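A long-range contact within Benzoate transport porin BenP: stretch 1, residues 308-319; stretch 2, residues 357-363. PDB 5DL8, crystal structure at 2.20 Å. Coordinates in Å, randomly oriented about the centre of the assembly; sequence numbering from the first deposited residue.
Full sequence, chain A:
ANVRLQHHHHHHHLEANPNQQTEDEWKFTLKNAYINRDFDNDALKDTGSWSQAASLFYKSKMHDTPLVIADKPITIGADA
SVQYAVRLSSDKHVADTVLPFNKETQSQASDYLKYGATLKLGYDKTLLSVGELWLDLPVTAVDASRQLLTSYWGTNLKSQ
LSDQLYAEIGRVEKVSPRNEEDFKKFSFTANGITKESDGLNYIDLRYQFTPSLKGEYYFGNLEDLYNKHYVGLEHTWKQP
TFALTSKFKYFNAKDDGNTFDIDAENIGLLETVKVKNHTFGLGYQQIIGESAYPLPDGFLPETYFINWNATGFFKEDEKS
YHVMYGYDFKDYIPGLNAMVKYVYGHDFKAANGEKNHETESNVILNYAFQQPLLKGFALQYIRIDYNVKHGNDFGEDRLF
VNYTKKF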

# COMPACT_ATOMS: atom_id res chain seq x y z
N TRP A 308 3.73 2.12 7.80
CA TRP A 308 2.44 1.34 7.64
C TRP A 308 2.72 -0.18 8.01
O TRP A 308 3.72 -0.72 7.67
CB TRP A 308 1.77 1.50 6.26
CG TRP A 308 0.63 0.68 6.18
CD1 TRP A 308 0.55 -0.62 5.59
CD2 TRP A 308 -0.64 0.93 6.73
NE1 TRP A 308 -0.71 -1.14 5.76
CE2 TRP A 308 -1.48 -0.25 6.46
CE3 TRP A 308 -1.22 2.04 7.37
CZ2 TRP A 308 -2.84 -0.31 6.82
CZ3 TRP A 308 -2.61 1.97 7.74
CH2 TRP A 308 -3.39 0.78 7.49
N ASN A 309 1.92 -0.77 8.88
CA ASN A 309 2.23 -2.10 9.40
C ASN A 309 0.87 -2.77 9.67
O ASN A 309 -0.16 -2.35 9.11
CB ASN A 309 3.17 -2.02 10.60
CG ASN A 309 2.58 -1.19 11.83
OD1 ASN A 309 1.43 -0.65 11.84
ND2 ASN A 309 3.40 -1.07 12.84
N ALA A 310 0.81 -3.76 10.55
CA ALA A 310 -0.39 -4.59 10.66
C ALA A 310 -1.58 -3.94 11.30
O ALA A 310 -2.67 -4.27 10.98
CB ALA A 310 -0.05 -5.84 11.47
N THR A 311 -1.33 -3.05 12.30
CA THR A 311 -2.32 -2.52 13.19
C THR A 311 -2.38 -0.93 13.10
O THR A 311 -3.45 -0.34 13.16
CB THR A 311 -2.14 -3.08 14.65
OG1 THR A 311 -0.90 -2.74 15.24
CG2 THR A 311 -2.34 -4.59 14.70
N GLY A 312 -1.24 -0.27 12.87
CA GLY A 312 -1.25 1.08 12.25
C GLY A 312 -0.96 2.34 13.13
O GLY A 312 -0.51 3.39 12.65
N PHE A 313 -1.33 2.15 14.40
CA PHE A 313 -1.16 3.05 15.48
C PHE A 313 -1.85 4.37 15.12
O PHE A 313 -1.23 5.42 15.27
CB PHE A 313 0.34 3.12 15.73
CG PHE A 313 0.93 1.77 16.19
CD1 PHE A 313 1.19 0.77 15.30
CD2 PHE A 313 1.17 1.55 17.53
CE1 PHE A 313 1.69 -0.43 15.78
CE2 PHE A 313 1.73 0.39 17.99
CZ PHE A 313 1.92 -0.65 17.13
N PHE A 314 -3.08 4.29 14.59
CA PHE A 314 -3.80 5.49 14.08
C PHE A 314 -5.04 5.82 14.98
O PHE A 314 -5.95 6.54 14.63
CB PHE A 314 -4.12 5.35 12.55
CG PHE A 314 -4.82 4.10 12.15
CD1 PHE A 314 -6.20 3.94 12.36
CD2 PHE A 314 -4.11 3.06 11.52
CE1 PHE A 314 -6.88 2.70 12.00
CE2 PHE A 314 -4.75 1.82 11.20
CZ PHE A 314 -6.14 1.64 11.40
N LYS A 315 -5.09 5.28 16.17
CA LYS A 315 -6.22 5.49 17.02
C LYS A 315 -6.18 6.91 17.66
O LYS A 315 -5.14 7.57 17.74
CB LYS A 315 -6.32 4.42 18.16
CG LYS A 315 -6.40 2.97 17.71
CD LYS A 315 -6.04 1.93 18.80
CE LYS A 315 -5.96 0.57 18.22
NZ LYS A 315 -4.81 0.37 17.28
N GLU A 316 -7.37 7.33 18.07
CA GLU A 316 -7.57 8.72 18.54
C GLU A 316 -6.63 9.07 19.68
O GLU A 316 -6.61 8.41 20.71
CB GLU A 316 -9.02 8.91 19.03
CG GLU A 316 -9.32 10.24 19.70
CD GLU A 316 -10.81 10.37 20.09
OE1 GLU A 316 -11.61 9.54 19.62
OE2 GLU A 316 -11.21 11.30 20.83
N ASP A 317 -5.91 10.16 19.52
CA ASP A 317 -4.93 10.59 20.49
C ASP A 317 -3.64 9.78 20.59
O ASP A 317 -2.79 10.09 21.43
CB ASP A 317 -5.54 10.74 21.87
CG ASP A 317 -6.54 11.88 21.96
OD1 ASP A 317 -6.52 12.86 21.20
OD2 ASP A 317 -7.27 11.90 22.91
N GLU A 318 -3.47 8.76 19.74
CA GLU A 318 -2.43 7.79 19.93
C GLU A 318 -1.06 8.41 19.53
O GLU A 318 -0.88 8.95 18.46
CB GLU A 318 -2.69 6.48 19.15
CG GLU A 318 -1.52 5.45 19.31
CD GLU A 318 -1.89 4.05 18.86
OE1 GLU A 318 -2.85 3.86 18.12
OE2 GLU A 318 -1.18 3.09 19.33
N LYS A 319 -0.14 8.35 20.48
CA LYS A 319 1.29 8.59 20.24
C LYS A 319 2.01 7.21 20.13
O LYS A 319 1.87 6.27 20.95
CB LYS A 319 1.88 9.32 21.42
CG LYS A 319 1.16 10.62 21.80
CD LYS A 319 1.95 11.24 23.00
CE LYS A 319 1.64 12.70 23.41
NZ LYS A 319 0.26 12.62 23.99
N HIS A 357 -2.52 0.78 25.88
CA HIS A 357 -1.25 0.80 25.24
C HIS A 357 -1.05 -0.45 24.45
O HIS A 357 -1.63 -1.52 24.78
CB HIS A 357 -0.12 1.11 26.28
CG HIS A 357 0.09 0.09 27.37
ND1 HIS A 357 0.79 -1.09 27.19
CD2 HIS A 357 -0.24 0.11 28.68
CE1 HIS A 357 0.85 -1.78 28.32
NE2 HIS A 357 0.25 -1.06 29.25
N GLU A 358 -0.20 -0.38 23.41
CA GLU A 358 -0.04 -1.59 22.57
C GLU A 358 1.34 -1.63 21.92
O GLU A 358 2.00 -0.60 21.80
CB GLU A 358 -1.15 -1.63 21.49
CG GLU A 358 -1.02 -0.43 20.57
CD GLU A 358 -2.17 -0.19 19.60
OE1 GLU A 358 -2.07 0.84 18.80
OE2 GLU A 358 -3.15 -1.02 19.62
N THR A 359 1.77 -2.81 21.53
CA THR A 359 3.05 -3.01 20.89
C THR A 359 2.90 -3.86 19.68
O THR A 359 2.06 -4.78 19.66
CB THR A 359 4.17 -3.64 21.83
OG1 THR A 359 3.77 -4.94 22.29
CG2 THR A 359 4.47 -2.78 22.99
N GLU A 360 3.72 -3.63 18.67
CA GLU A 360 3.75 -4.54 17.48
C GLU A 360 5.20 -4.74 17.04
O GLU A 360 5.91 -3.76 16.84
CB GLU A 360 2.99 -3.96 16.31
CG GLU A 360 2.84 -4.97 15.12
CD GLU A 360 2.17 -4.40 13.86
OE1 GLU A 360 1.00 -3.93 13.95
OE2 GLU A 360 2.83 -4.45 12.79
N SER A 361 5.62 -5.98 16.94
CA SER A 361 6.93 -6.35 16.39
C SER A 361 6.71 -7.03 15.03
O SER A 361 5.68 -7.64 14.80
CB SER A 361 7.76 -7.18 17.42
OG SER A 361 7.08 -8.37 17.72
N ASN A 362 7.62 -6.82 14.13
CA ASN A 362 7.67 -7.42 12.82
C ASN A 362 9.10 -7.98 12.57
O ASN A 362 10.09 -7.23 12.77
CB ASN A 362 7.52 -6.33 11.71
CG ASN A 362 6.18 -5.60 11.71
OD1 ASN A 362 5.25 -5.94 12.41
ND2 ASN A 362 6.07 -4.65 10.80
N VAL A 363 9.17 -9.18 12.00
CA VAL A 363 10.42 -9.75 11.48
C VAL A 363 10.17 -10.10 9.98
O VAL A 363 9.14 -10.65 9.67
CB VAL A 363 10.84 -11.04 12.29
CG1 VAL A 363 12.10 -11.69 11.70
CG2 VAL A 363 11.11 -10.72 13.76
O HOH W 1 -2.08 -0.05 16.20

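The two stretches lie side by side without joining backbones. Residues 357-363 form part of a longer strand, whereas 308-318 have no regular structure. The nearest CA pairs are Asn 309 CA to Asn 362 CA at 8.3 Å, Thr 311 CA to Glu 360 CA at 7.7 Å and Phe 313 CA to Glu 358 CA at 8.5 Å. Numbering rises on one side as it falls on the other, so these segments run in opposite senses. Such spacings are too wide for sheet pairing, and the gap is bridged by side chains. In the strand, Glu 358, Glu 360 and Asn 362 point their CA-to-CB bonds toward the loop, while His 357, Thr 359 and Ser 361 point away, the alternation expected of an extended chain. The contact is small and polar, burying 377 Å² in total, and Glu 358 and Glu 360 are the two residues most covered by their partner stretch.

The hydrogen bonds of Glu 360 hold the start of the loop. Its carboxylate accepts from Ala 310 N at OE2 (3.1 Å, with an N-H...acceptor angle of 163°) and from Thr 311 OG1 at OE1 (2.6 Å). One buried acid thus receives a backbone amide and a hydroxyl from consecutive residues, a sensible arrangement for a group that carries negative charge away from bulk solvent. Within the loop, Gly 312 N makes a weak hydrogen bond to Asn 309 OD1 (2.9 Å, 124°). Gly 312 adopts phi/psi of 106/-29°, where a CB would be jammed against the preceding carbonyl oxygen and would also clash with Phe 314 CE2.

Charge pairing centres on Glu 358. Lys 315 NZ lies 3.2 Å from both Glu 358 OE1 and Glu 358 OE2, forming a salt bridge with hydrogen bonds to each oxygen. Glu 318 presses on the same carboxylate: Glu 318 OE2 is 2.5 Å from Glu 358 OE1. Two oxygens this close suggest that one of the acids is protonated, although the coordinates do not identify which. A type II turn from Lys 315 to Glu 318 brings lysine and acid to the same site; it is closed by Glu 318 N donating to Lys 315 O at 2.9 Å, and Lys 315 N donates back to Glu 318 OE1 at 3.3 Å.

Water 1 extends this network. It accepts from Phe 313 N at 2.9 Å and donates to Thr 311 OG1 at 3.1 Å and to Glu 358 OE1 at 2.7 Å, each distance measured from the water oxygen. It therefore links the loop backbone to both acid sites, since Thr 311 OG1 itself donates to Glu 360.

Nonpolar packing comes chiefly from Phe 313. Its CA-to-CB bond points sideways, yet with chi1 at -64° (m) the ring reaches the strand. Phe 313 CZ lies 3.6 Å from Glu 360 CB, which sits at the ring edge, so the aliphatic base of this glutamate packs against the aromatic while its carboxylate serves the loop.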